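Local atomic coordinates of putative uncharacterized protein (Cricetid herpesvirus 2, PDB entry 4ZKQ), a protein that binds chemokines and probably acts as a viral decoy receptor that keeps these signals from the host's own receptors. Residues P82-R87 with K169-A174; F110-E115 with A138-T143; R20-D25 with Y57-F62; E188-K193 with T211-K216. One frame throughout, in Å; residues are numbered along the deposited sequence.

In the fold
Three of the four contacts reach one mixed sheet. Interaction 3 lies at its 23-26 edge, interaction 1 where strand 85-94 meets the end of 161-169, and interaction 2 where a turn packs on strand 132-143. Interaction 4 belongs to another sheet, through the hairpin of 190-195 and 206-223. Interactions 1 and 2 have centres 13 Å apart and touch through adjacent strands, G86 N meeting G142 O. Interactions 3 and 4, with centres about 8 Å apart, are tied by R20 with E188 and Q24 with K215; every other pair of centres lies 22 to 23 Å apart. Along the chain 3 closes first, 1 then spans 2, and 4 follows. The N-terminal stretch thus joins the two sheets.

Interaction 1. Residues P82-R87 with K169-A174; sequences PACLGR and KELSGA
R87 and K169 meet through the flat peptide groups of their backbones. R87 N approaches K169 O at 3.2 Å, tilted 17° from the plane of that carbonyl, and K169 N approaches R87 O at 2.8 Å, tilted 22° from its plane. The two bonds make an antiparallel hydrogen-bonded pair. Just before it, G86 CA lies 3.3 Å from K169 O, so the backbones press closely together here. Beyond this point the chains part: L85 O and L171 N are 3.8 Å apart, and a water bridges them, accepting from L171 N at 3.0 Å and donating to L85 O. Past the water, L171 CG, anti to the backbone N (chi1 -176°), sets out on the side of C84, and its CD2 branch lies 4.1 Å from C84 SG, the sulfur bonded to C81. The type I turn from E170 to G173 is closed by G173 N on E170 O, and S172 OG accepts from A174 N in an ST turn. Strand 85-94 runs between 161-169 and 132-143: on its other side G86 pairs with G142, while L171 and S172 lean on S325 of strand 324-330.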
loop_
_atom_site.group_PDB
_atom_site.type_symbol
_atom_site.label_atom_id
_atom_site.label_comp_id
_atom_site.label_asym_id
_atom_site.label_seq_id
_atom_site.Cartn_x
_atom_site.Cartn_y
_atom_site.Cartn_z
ATOM N N PRO A 82 -0.178 -1.146 -8.821
ATOM C CA PRO A 82 -0.297 0.316 -8.892
ATOM C C PRO A 82 -1.655 0.831 -9.372
ATOM O O PRO A 82 -2.113 1.853 -8.855
ATOM C CB PRO A 82 0.805 0.700 -9.882
ATOM C CG PRO A 82 1.846 -0.363 -9.695
ATOM C CD PRO A 82 1.076 -1.627 -9.432
ATOM N N ALA A 83 -2.295 0.138 -10.310
ATOM C CA ALA A 83 -3.526 0.636 -10.923
ATOM C C ALA A 83 -4.792 0.110 -10.247
ATOM O O ALA A 83 -5.877 0.638 -10.483
ATOM C CB ALA A 83 -3.546 0.282 -12.402
ATOM N N CYS A 84 -4.654 -0.917 -9.410
ATOM C CA CYS A 84 -5.803 -1.513 -8.715
ATOM C C CYS A 84 -6.480 -0.509 -7.785
ATOM O O CYS A 84 -5.812 0.209 -7.047
ATOM C CB CYS A 84 -5.374 -2.735 -7.908
ATOM S SG CYS A 84 -4.979 -4.225 -8.883
ATOM N N LEU A 85 -7.807 -0.461 -7.821
ATOM C CA LEU A 85 -8.559 0.370 -6.889
ATOM C C LEU A 85 -8.697 -0.316 -5.538
ATOM O O LEU A 85 -8.820 -1.535 -5.457
ATOM C CB LEU A 85 -9.948 0.684 -7.438
ATOM C CG LEU A 85 -10.003 1.696 -8.580
ATOM C CD1 LEU A 85 -11.429 1.811 -9.082
ATOM C CD2 LEU A 85 -9.481 3.049 -8.130
ATOM N N GLY A 86 -8.689 0.487 -4.482
ATOM C CA GLY A 86 -8.891 -0.011 -3.137
ATOM C C GLY A 86 -9.605 1.030 -2.305
ATOM O O GLY A 86 -9.762 2.168 -2.737
ATOM N N ARG A 87 -10.046 0.634 -1.116
ATOM C CA ARG A 87 -10.669 1.558 -0.179
ATOM C C ARG A 87 -9.764 1.739 1.025
ATOM O O ARG A 87 -9.315 0.763 1.623
ATOM C CB ARG A 87 -12.046 1.045 0.252
ATOM C CG ARG A 87 -12.986 0.846 -0.934
ATOM C CD ARG A 87 -14.403 0.473 -0.526
ATOM N NE ARG A 87 -15.242 0.254 -1.703
ATOM C CZ ARG A 87 -15.846 1.221 -2.387
ATOM N NH1 ARG A 87 -15.719 2.490 -2.014
ATOM N NH2 ARG A 87 -16.581 0.920 -3.452
ATOM N N LYS A 169 -7.687 -1.453 2.028
ATOM C CA LYS A 169 -8.278 -2.718 1.614
ATOM C C LYS A 169 -8.072 -2.880 0.121
ATOM O O LYS A 169 -8.694 -2.186 -0.686
ATOM C CB LYS A 169 -9.764 -2.800 1.964
ATOM C CG LYS A 169 -10.307 -4.204 1.756
ATOM C CD LYS A 169 -11.717 -4.381 2.271
ATOM C CE LYS A 169 -12.038 -5.863 2.433
ATOM N NZ LYS A 169 -13.417 -6.093 2.943
ATOM N N GLU A 170 -7.162 -3.778 -0.235
ATOM C CA GLU A 170 -6.841 -4.037 -1.626
ATOM C C GLU A 170 -7.988 -4.716 -2.346
ATOM O O GLU A 170 -8.920 -5.246 -1.732
ATOM C CB GLU A 170 -5.586 -4.911 -1.739
ATOM C CG GLU A 170 -4.338 -4.246 -1.206
ATOM C CD GLU A 170 -3.072 -5.036 -1.491
ATOM O OE1 GLU A 170 -3.172 -6.247 -1.762
ATOM O OE2 GLU A 170 -1.975 -4.443 -1.440
ATOM N N LEU A 171 -7.899 -4.706 -3.666
ATOM C CA LEU A 171 -8.880 -5.385 -4.495
ATOM C C LEU A 171 -8.989 -6.849 -4.065
ATOM O O LEU A 171 -10.074 -7.424 -4.041
ATOM C CB LEU A 171 -8.491 -5.258 -5.969
ATOM C CG LEU A 171 -9.442 -5.837 -7.011
ATOM C CD1 LEU A 171 -10.797 -5.143 -6.968
ATOM C CD2 LEU A 171 -8.805 -5.703 -8.382
ATOM N N SER A 172 -7.858 -7.435 -3.685
ATOM C CA SER A 172 -7.834 -8.808 -3.186
ATOM C C SER A 172 -8.661 -9.010 -1.918
ATOM O O SER A 172 -9.063 -10.128 -1.607
ATOM C CB SER A 172 -6.404 -9.228 -2.883
ATOM O OG SER A 172 -5.920 -8.499 -1.767
ATOM N N GLY A 173 -8.872 -7.930 -1.173
ATOM C CA GLY A 173 -9.451 -8.018 0.157
ATOM C C GLY A 173 -8.405 -7.950 1.258
ATOM O O GLY A 173 -8.741 -7.825 2.436
ATOM N N ALA A 174 -7.130 -8.028 0.883
ATOM C CA ALA A 174 -6.055 -7.951 1.867
ATOM C C ALA A 174 -6.061 -6.593 2.565
ATOM O O ALA A 174 -6.260 -5.558 1.928
ATOM C CB ALA A 174 -4.713 -8.203 1.206
HETATM O O HOH W 1 -5.840 -2.674 -4.622
#

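Interaction 2. Residues F110-E115 with A138-T143; sequences FGPNKE and AKFLGT
F140, P112 and L141 carry this contact, in which the turn at the tip of a tight hairpin packs against strand 138-143. The F140 ring is lined by the chain on both arms of that hairpin. G111 CA lies over one face, offset toward the rim and 4.0 Å from the ring centroid, a CH-pi contact. K114 CB sits at the edge near the ring plane, 3.6 Å from CD1 of F140, its side chain crossing that of F140 at about a right angle.

P112 is wedged next to the root of that side chain, with P112 CD 3.9 Å from F140 CB, and its CG lies 4.0 Å from G142 CA. Its carbonyl makes the polar link: L141 N donates to P112 O at 3.1 Å, coming in from above the carbonyl plane, 38° out of it. L141 then runs alongside N113, both side chains pointing the same way, with N113 ND2 3.7 Å from L141 CB.

The turn from G111 to K114 is type II, with proline second and N113 third at a positive phi of 80°. Strand 108-111 belongs to a four-stranded sheet and strand 132-143 to the larger mixed one, so this corner joins the two. Chemically the joint is mostly van der Waals contact, of side-chain carbons and backbone atoms with F140 and of N113 with L141, with one direct hydrogen bond between the segments to fix the turn against the strand.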
loop_
_atom_site.group_PDB
_atom_site.type_symbol
_atom_site.label_atom_id
_atom_site.label_comp_id
_atom_site.label_asym_id
_atom_site.label_seq_id
_atom_site.Cartn_x
_atom_site.Cartn_y
_atom_site.Cartn_z
ATOM N N PHE A 110 -7.584 15.427 3.165
ATOM C CA PHE A 110 -8.170 15.032 1.901
ATOM C C PHE A 110 -7.422 13.848 1.322
ATOM O O PHE A 110 -6.343 13.473 1.778
ATOM C CB PHE A 110 -8.201 16.202 0.903
ATOM C CG PHE A 110 -6.865 16.844 0.638
ATOM C CD1 PHE A 110 -6.366 17.812 1.492
ATOM C CD2 PHE A 110 -6.135 16.517 -0.489
ATOM C CE1 PHE A 110 -5.150 18.418 1.240
ATOM C CE2 PHE A 110 -4.914 17.122 -0.746
ATOM C CZ PHE A 110 -4.426 18.075 0.118
ATOM N N GLY A 111 -8.033 13.239 0.322
ATOM C CA GLY A 111 -7.455 12.087 -0.330
ATOM C C GLY A 111 -8.235 11.820 -1.588
ATOM O O GLY A 111 -9.088 12.621 -1.964
ATOM N N PRO A 112 -7.954 10.693 -2.245
ATOM C CA PRO A 112 -8.700 10.407 -3.466
ATOM C C PRO A 112 -10.175 10.169 -3.159
ATOM O O PRO A 112 -10.502 9.404 -2.252
ATOM C CB PRO A 112 -8.029 9.146 -3.992
ATOM C CG PRO A 112 -7.559 8.446 -2.734
ATOM C CD PRO A 112 -7.110 9.557 -1.831
ATOM N N ASN A 113 -11.033 10.843 -3.915
ATOM C CA ASN A 113 -12.485 10.707 -3.831
ATOM C C ASN A 113 -13.085 11.503 -2.677
ATOM O O ASN A 113 -14.289 11.425 -2.441
ATOM C CB ASN A 113 -12.903 9.233 -3.696
ATOM C CG ASN A 113 -14.309 8.964 -4.237
ATOM O OD1 ASN A 113 -14.692 9.488 -5.278
ATOM N ND2 ASN A 113 -15.075 8.136 -3.532
ATOM N N LYS A 114 -12.270 12.274 -1.960
ATOM C CA LYS A 114 -12.779 12.996 -0.791
ATOM C C LYS A 114 -12.111 14.350 -0.616
ATOM O O LYS A 114 -10.934 14.441 -0.282
ATOM C CB LYS A 114 -12.594 12.153 0.471
ATOM C CG LYS A 114 -13.183 12.758 1.743
ATOM C CD LYS A 114 -14.687 12.968 1.660
ATOM C CE LYS A 114 -15.247 13.430 3.009
ATOM N NZ LYS A 114 -16.553 14.149 2.908
ATOM N N GLU A 115 -12.901 15.398 -0.817
ATOM C CA GLU A 115 -12.436 16.778 -0.738
ATOM C C GLU A 115 -11.920 17.152 0.645
ATOM O O GLU A 115 -12.276 16.524 1.642
ATOM C CB GLU A 115 -13.576 17.730 -1.116
ATOM C CG GLU A 115 -14.670 17.818 -0.043
ATOM C CD GLU A 115 -15.915 18.547 -0.515
ATOM O OE1 GLU A 115 -15.857 19.217 -1.569
ATOM O OE2 GLU A 115 -16.955 18.447 0.172
ATOM N N ALA A 138 -11.411 9.222 8.090
ATOM C CA ALA A 138 -11.942 9.544 6.770
ATOM C C ALA A 138 -11.745 8.352 5.864
ATOM O O ALA A 138 -10.764 7.621 5.996
ATOM C CB ALA A 138 -11.263 10.764 6.187
ATOM N N LYS A 139 -12.679 8.170 4.940
ATOM C CA LYS A 139 -12.632 7.059 4.002
ATOM C C LYS A 139 -12.335 7.563 2.598
ATOM O O LYS A 139 -12.883 8.579 2.170
ATOM C CB LYS A 139 -13.958 6.296 4.038
ATOM C CG LYS A 139 -14.005 5.091 3.135
ATOM C CD LYS A 139 -15.251 4.270 3.428
ATOM C CE LYS A 139 -15.488 3.214 2.368
ATOM N NZ LYS A 139 -16.844 2.623 2.493
ATOM N N PHE A 140 -11.459 6.851 1.892
ATOM C CA PHE A 140 -11.032 7.244 0.550
ATOM C C PHE A 140 -11.194 6.082 -0.409
ATOM O O PHE A 140 -11.221 4.927 0.002
ATOM C CB PHE A 140 -9.568 7.700 0.539
ATOM C CG PHE A 140 -9.257 8.762 1.547
ATOM C CD1 PHE A 140 -9.859 10.003 1.461
ATOM C CD2 PHE A 140 -8.353 8.527 2.574
ATOM C CE1 PHE A 140 -9.584 10.990 2.385
ATOM C CE2 PHE A 140 -8.071 9.517 3.503
ATOM C CZ PHE A 140 -8.685 10.751 3.405
ATOM N N LEU A 141 -11.266 6.402 -1.694
ATOM C CA LEU A 141 -11.305 5.401 -2.744
ATOM C C LEU A 141 -10.309 5.817 -3.804
ATOM O O LEU A 141 -10.414 6.902 -4.357
ATOM C CB LEU A 141 -12.706 5.288 -3.335
ATOM C CG LEU A 141 -12.874 4.462 -4.610
ATOM C CD1 LEU A 141 -12.581 3.001 -4.364
ATOM C CD2 LEU A 141 -14.291 4.639 -5.125
ATOM N N GLY A 142 -9.336 4.965 -4.082
ATOM C CA GLY A 142 -8.314 5.319 -5.045
ATOM C C GLY A 142 -7.392 4.161 -5.325
ATOM O O GLY A 142 -7.591 3.061 -4.812
ATOM N N THR A 143 -6.375 4.411 -6.138
ATOM C CA THR A 143 -5.407 3.378 -6.461
ATOM C C THR A 143 -4.366 3.305 -5.368
ATOM O O THR A 143 -4.348 4.141 -4.463
ATOM C CB THR A 143 -4.705 3.644 -7.799
ATOM O OG1 THR A 143 -3.836 4.777 -7.657
ATOM C CG2 THR A 143 -5.712 3.897 -8.895
#

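Interaction 3. Residues R20-D25 with Y57-F62; sequences RLLTQD and YGPLKF
Y57 is gripped by strand 23-25 at its backbone and at the tip of its ring. Two hydrogen bonds do this. Y57 N donates to T23 O at 2.9 Å, nearly along the C=O axis, and Y57 OH donates to D25 OD2 at 2.6 Å. The second meets the carboxylate from above its plane, 38° out of it. D25 CG lies at the edge of the Y57 ring, in its plane, and the carboxylate is turned 74° against the ring. Set at the ring edge and steeply turned to it, the carboxylate does not stack; it accepts from the hydroxyl. Y57 CG lies anti to the carbonyl carbon (chi1 -52°), and farther out CD2 of the ring lies 3.7 Å from T23 OG1; that hydroxyl takes its hydrogen bond from R186 NE.

The packing is the work of L22. Its CD2 comes within 3.3 Å of the carbonyl oxygen Y57 O. The same methyl lies 3.5 Å from G58 CA, tighter than usual van der Waals contact. Its apolar partner is P59, whose CD is 3.9 Å from L22 CD2. A CA-H...O contact joins L22 CA to Y57 O. W180 of strand 175-181 touches the same leucine.

The two strands run roughly antiparallel, and 23-26 is an outermost strand of the mixed seven-stranded sheet within this chain. L22 also makes backbone bonds with S214 and K216 of strand 206-223. The arrangement is that of an edge strand placed where one β-sheet meets another.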
loop_
_atom_site.group_PDB
_atom_site.type_symbol
_atom_site.label_atom_id
_atom_site.label_comp_id
_atom_site.label_asym_id
_atom_site.label_seq_id
_atom_site.Cartn_x
_atom_site.Cartn_y
_atom_site.Cartn_z
ATOM N N ARG A 20 17.143 2.695 10.855
ATOM C CA ARG A 20 16.067 3.637 11.149
ATOM C C ARG A 20 15.122 3.822 9.944
ATOM O O ARG A 20 14.527 4.886 9.754
ATOM C CB ARG A 20 16.667 4.981 11.597
ATOM C CG ARG A 20 17.329 4.926 12.982
ATOM C CD ARG A 20 18.147 6.184 13.311
ATOM N NE ARG A 20 19.133 6.456 12.272
ATOM C CZ ARG A 20 20.185 5.686 12.010
ATOM N NH1 ARG A 20 20.424 4.588 12.718
ATOM N NH2 ARG A 20 21.009 6.019 11.031
ATOM N N LEU A 21 14.970 2.765 9.155
ATOM C CA LEU A 21 14.081 2.761 7.991
ATOM C C LEU A 21 12.713 2.165 8.328
ATOM O O LEU A 21 12.516 1.626 9.415
ATOM C CB LEU A 21 14.724 1.967 6.855
ATOM C CG LEU A 21 16.121 2.435 6.448
ATOM C CD1 LEU A 21 16.641 1.553 5.335
ATOM C CD2 LEU A 21 16.111 3.900 6.013
ATOM N N LEU A 22 11.770 2.263 7.396
ATOM C CA LEU A 22 10.477 1.608 7.559
ATOM C C LEU A 22 10.679 0.115 7.710
ATOM O O LEU A 22 11.611 -0.444 7.139
ATOM C CB LEU A 22 9.555 1.869 6.361
ATOM C CG LEU A 22 9.312 3.318 5.941
ATOM C CD1 LEU A 22 8.487 3.343 4.673
ATOM C CD2 LEU A 22 8.621 4.109 7.035
ATOM N N THR A 23 9.798 -0.529 8.470
ATOM C CA THR A 23 9.807 -1.983 8.577
ATOM C C THR A 23 8.376 -2.483 8.524
ATOM O O THR A 23 7.430 -1.706 8.682
ATOM C CB THR A 23 10.483 -2.475 9.883
ATOM O OG1 THR A 23 9.762 -1.982 11.015
ATOM C CG2 THR A 23 11.934 -2.002 9.966
ATOM N N GLN A 24 8.212 -3.781 8.311
ATOM C CA GLN A 24 6.874 -4.348 8.261
ATOM C C GLN A 24 6.773 -5.668 9.009
ATOM O O GLN A 24 7.749 -6.418 9.102
ATOM C CB GLN A 24 6.433 -4.532 6.808
ATOM C CG GLN A 24 7.284 -5.511 5.998
ATOM C CD GLN A 24 6.730 -5.743 4.609
ATOM O OE1 GLN A 24 6.337 -4.805 3.923
ATOM N NE2 GLN A 24 6.688 -7.003 4.190
ATOM N N ASP A 25 5.592 -5.904 9.573
ATOM C CA ASP A 25 5.193 -7.205 10.100
ATOM C C ASP A 25 4.106 -7.781 9.219
ATOM O O ASP A 25 3.200 -7.050 8.803
ATOM C CB ASP A 25 4.642 -7.101 11.524
ATOM C CG ASP A 25 5.694 -6.699 12.540
ATOM O OD1 ASP A 25 6.891 -6.944 12.295
ATOM O OD2 ASP A 25 5.308 -6.146 13.589
ATOM N N TYR A 57 5.516 0.182 9.659
ATOM C CA TYR A 57 5.721 1.203 10.678
ATOM C C TYR A 57 6.566 2.348 10.120
ATOM O O TYR A 57 7.519 2.118 9.374
ATOM C CB TYR A 57 6.412 0.610 11.909
ATOM C CG TYR A 57 5.750 -0.619 12.465
ATOM C CD1 TYR A 57 4.684 -0.516 13.352
ATOM C CD2 TYR A 57 6.194 -1.889 12.116
ATOM C CE1 TYR A 57 4.075 -1.646 13.869
ATOM C CE2 TYR A 57 5.589 -3.020 12.627
ATOM C CZ TYR A 57 4.533 -2.893 13.503
ATOM O OH TYR A 57 3.931 -4.019 14.023
ATOM N N GLY A 58 6.216 3.578 10.471
ATOM C CA GLY A 58 6.992 4.727 10.031
ATOM C C GLY A 58 6.762 5.970 10.867
ATOM O O GLY A 58 5.973 5.961 11.806
ATOM N N PRO A 59 7.477 7.055 10.538
ATOM C CA PRO A 59 7.388 8.322 11.259
ATOM C C PRO A 59 6.321 9.246 10.685
ATOM O O PRO A 59 6.264 9.418 9.470
ATOM C CB PRO A 59 8.782 8.924 11.052
ATOM C CG PRO A 59 9.141 8.485 9.668
ATOM C CD PRO A 59 8.499 7.109 9.479
ATOM N N LEU A 60 5.512 9.843 11.553
ATOM C CA LEU A 60 4.578 10.883 11.140
ATOM C C LEU A 60 5.297 12.224 11.133
ATOM O O LEU A 60 5.699 12.713 12.185
ATOM C CB LEU A 60 3.373 10.934 12.077
ATOM C CG LEU A 60 2.300 11.981 11.753
ATOM C CD1 LEU A 60 1.758 11.824 10.330
ATOM C CD2 LEU A 60 1.184 11.867 12.763
ATOM N N LYS A 61 5.468 12.803 9.946
ATOM C CA LYS A 61 6.179 14.069 9.791
ATOM C C LYS A 61 5.330 15.137 9.110
ATOM O O LYS A 61 4.562 14.841 8.193
ATOM C CB LYS A 61 7.446 13.872 8.977
ATOM C CG LYS A 61 8.483 12.987 9.640
ATOM C CD LYS A 61 9.720 12.871 8.783
ATOM C CE LYS A 61 10.822 12.143 9.536
ATOM N NZ LYS A 61 12.073 12.051 8.742
ATOM N N PHE A 62 5.503 16.380 9.554
ATOM C CA PHE A 62 4.825 17.531 8.964
ATOM C C PHE A 62 5.826 18.547 8.421
ATOM O O PHE A 62 6.899 18.735 8.992
ATOM C CB PHE A 62 3.930 18.211 9.996
ATOM C CG PHE A 62 2.721 17.411 10.385
ATOM C CD1 PHE A 62 2.801 16.445 11.372
ATOM C CD2 PHE A 62 1.499 17.646 9.783
ATOM C CE1 PHE A 62 1.694 15.716 11.736
ATOM C CE2 PHE A 62 0.382 16.922 10.146
ATOM C CZ PHE A 62 0.479 15.954 11.122
#

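Interaction 4. Residues E188-K193 with T211-K216; sequences EGLEMK and TTLSKK
Strands 190-193 and 211-216 run antiparallel, 168° between their directions and 4.6 Å between axes at closest approach, as neighbouring arms of a β-hairpin. E191 and T212 form the hydrogen-bonded pair: E191 N donates to T212 O at 3.0 Å, and T212 N to E191 O at 2.8 Å. L190 with L213 and M192 with T211 are the flanking non-hydrogen-bonded pairs. Ahead of the strand, S214 N donates to G189 O at 2.8 Å, extending the pairing into the loop. T212 O also faces the CA of L190 at 3.3 Å, a CA-H...O contact.

On the face that carries L190, M192, T211 and L213, the leucines lie side by side, pointing the same way, with L190 CD1 3.7 Å from L213 CD2. T211 adds its methyl: CG2, anti to the backbone N, comes 3.8 Å from L190 CG at a slant. E191 and T212 occupy the other face, where the carboxylate of E191 takes a salt bridge from K61; the same K61 NZ also bonds to L190 O. Next in the sheet, strand 233-244 pairs with the far side of 206-223, T211 bonding to L238 and L213 to R236.

Where the strand pairing gives way to the loop, a water donates to both E188 O and T212 O, and accepts from S214 OG at 2.6 Å.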
loop_
_atom_site.group_PDB
_atom_site.type_symbol
_atom_site.label_atom_id
_atom_site.label_comp_id
_atom_site.label_asym_id
_atom_site.label_seq_id
_atom_site.Cartn_x
_atom_site.Cartn_y
_atom_site.Cartn_z
ATOM N N GLU A 188 14.312 7.751 9.364
ATOM C CA GLU A 188 14.839 7.794 8.005
ATOM C C GLU A 188 13.932 7.069 6.990
ATOM O O GLU A 188 14.195 7.087 5.785
ATOM C CB GLU A 188 16.258 7.201 7.980
ATOM C CG GLU A 188 17.278 8.093 8.708
ATOM C CD GLU A 188 18.661 7.473 8.869
ATOM O OE1 GLU A 188 18.998 6.508 8.150
ATOM O OE2 GLU A 188 19.423 7.965 9.734
ATOM N N GLY A 189 12.841 6.480 7.476
ATOM C CA GLY A 189 11.947 5.696 6.637
ATOM C C GLY A 189 11.078 6.531 5.712
ATOM O O GLY A 189 10.757 6.102 4.606
ATOM N N LEU A 190 10.684 7.710 6.181
ATOM C CA LEU A 190 10.003 8.701 5.359
ATOM C C LEU A 190 10.721 10.030 5.507
ATOM O O LEU A 190 10.857 10.545 6.614
ATOM C CB LEU A 190 8.535 8.858 5.760
ATOM C CG LEU A 190 7.657 9.807 4.923
ATOM C CD1 LEU A 190 6.206 9.353 4.982
ATOM C CD2 LEU A 190 7.747 11.247 5.410
ATOM N N GLU A 191 11.180 10.569 4.387
ATOM C CA GLU A 191 11.769 11.904 4.348
ATOM C C GLU A 191 10.953 12.745 3.374
ATOM O O GLU A 191 10.612 12.272 2.291
ATOM C CB GLU A 191 13.236 11.844 3.909
ATOM C CG GLU A 191 14.146 10.975 4.787
ATOM C CD GLU A 191 14.536 11.626 6.107
ATOM O OE1 GLU A 191 13.934 12.651 6.489
ATOM O OE2 GLU A 191 15.461 11.104 6.768
ATOM N N MET A 192 10.617 13.971 3.764
ATOM C CA MET A 192 9.894 14.876 2.876
ATOM C C MET A 192 10.618 16.213 2.771
ATOM O O MET A 192 11.140 16.727 3.760
ATOM C CB MET A 192 8.457 15.083 3.364
ATOM C CG MET A 192 8.351 15.720 4.726
ATOM S SD MET A 192 6.695 15.608 5.458
ATOM C CE MET A 192 5.673 16.205 4.112
ATOM N N LYS A 193 10.662 16.760 1.561
ATOM C CA LYS A 193 11.252 18.076 1.345
ATOM C C LYS A 193 10.559 18.809 0.205
ATOM O O LYS A 193 10.192 18.211 -0.806
ATOM C CB LYS A 193 12.750 17.954 1.056
ATOM C CG LYS A 193 13.099 17.119 -0.170
ATOM C CD LYS A 193 14.574 17.263 -0.538
ATOM C CE LYS A 193 14.995 16.242 -1.589
ATOM N NZ LYS A 193 15.701 16.874 -2.740
ATOM N N THR A 211 8.685 13.048 -1.458
ATOM C CA THR A 211 8.626 12.164 -0.299
ATOM C C THR A 211 9.377 10.892 -0.639
ATOM O O THR A 211 9.011 10.189 -1.577
ATOM C CB THR A 211 7.174 11.823 0.100
ATOM O OG1 THR A 211 6.493 13.018 0.491
ATOM C CG2 THR A 211 7.142 10.829 1.271
ATOM N N THR A 212 10.443 10.611 0.102
ATOM C CA THR A 212 11.216 9.396 -0.114
ATOM C C THR A 212 10.838 8.366 0.946
ATOM O O THR A 212 10.929 8.631 2.144
ATOM C CB THR A 212 12.732 9.682 -0.084
ATOM O OG1 THR A 212 13.031 10.710 -1.036
ATOM C CG2 THR A 212 13.539 8.432 -0.429
ATOM N N LEU A 213 10.381 7.210 0.480
ATOM C CA LEU A 213 10.027 6.092 1.343
ATOM C C LEU A 213 11.125 5.048 1.259
ATOM O O LEU A 213 11.430 4.561 0.176
ATOM C CB LEU A 213 8.682 5.491 0.922
ATOM C CG LEU A 213 7.490 6.450 0.892
ATOM C CD1 LEU A 213 6.279 5.796 0.238
ATOM C CD2 LEU A 213 7.146 6.927 2.290
ATOM N N SER A 214 11.718 4.708 2.399
ATOM C CA SER A 214 12.798 3.727 2.434
ATOM C C SER A 214 12.488 2.652 3.460
ATOM O O SER A 214 12.357 2.949 4.642
ATOM C CB SER A 214 14.133 4.399 2.768
ATOM O OG SER A 214 14.367 5.513 1.925
ATOM N N LYS A 215 12.364 1.413 2.994
ATOM C CA LYS A 215 12.052 0.284 3.850
ATOM C C LYS A 215 13.193 -0.718 3.869
ATOM O O LYS A 215 13.720 -1.103 2.820
ATOM C CB LYS A 215 10.769 -0.413 3.389
ATOM C CG LYS A 215 10.513 -1.751 4.094
ATOM C CD LYS A 215 9.164 -2.353 3.692
ATOM C CE LYS A 215 7.986 -1.612 4.330
ATOM N NZ LYS A 215 6.665 -2.083 3.799
ATOM N N LYS A 216 13.557 -1.161 5.063
ATOM C CA LYS A 216 14.539 -2.227 5.185
ATOM C C LYS A 216 13.850 -3.568 4.970
ATOM O O LYS A 216 13.146 -4.083 5.840
ATOM C CB LYS A 216 15.246 -2.202 6.537
ATOM C CG LYS A 216 16.291 -3.319 6.670
ATOM C CD LYS A 216 17.096 -3.219 7.954
ATOM C CE LYS A 216 18.117 -4.346 8.062
ATOM N NZ LYS A 216 18.737 -4.397 9.417
HETATM O O HOH W 2 13.539 7.698 3.155
HETATM O O HOH W 3 12.535 13.236 -0.300
#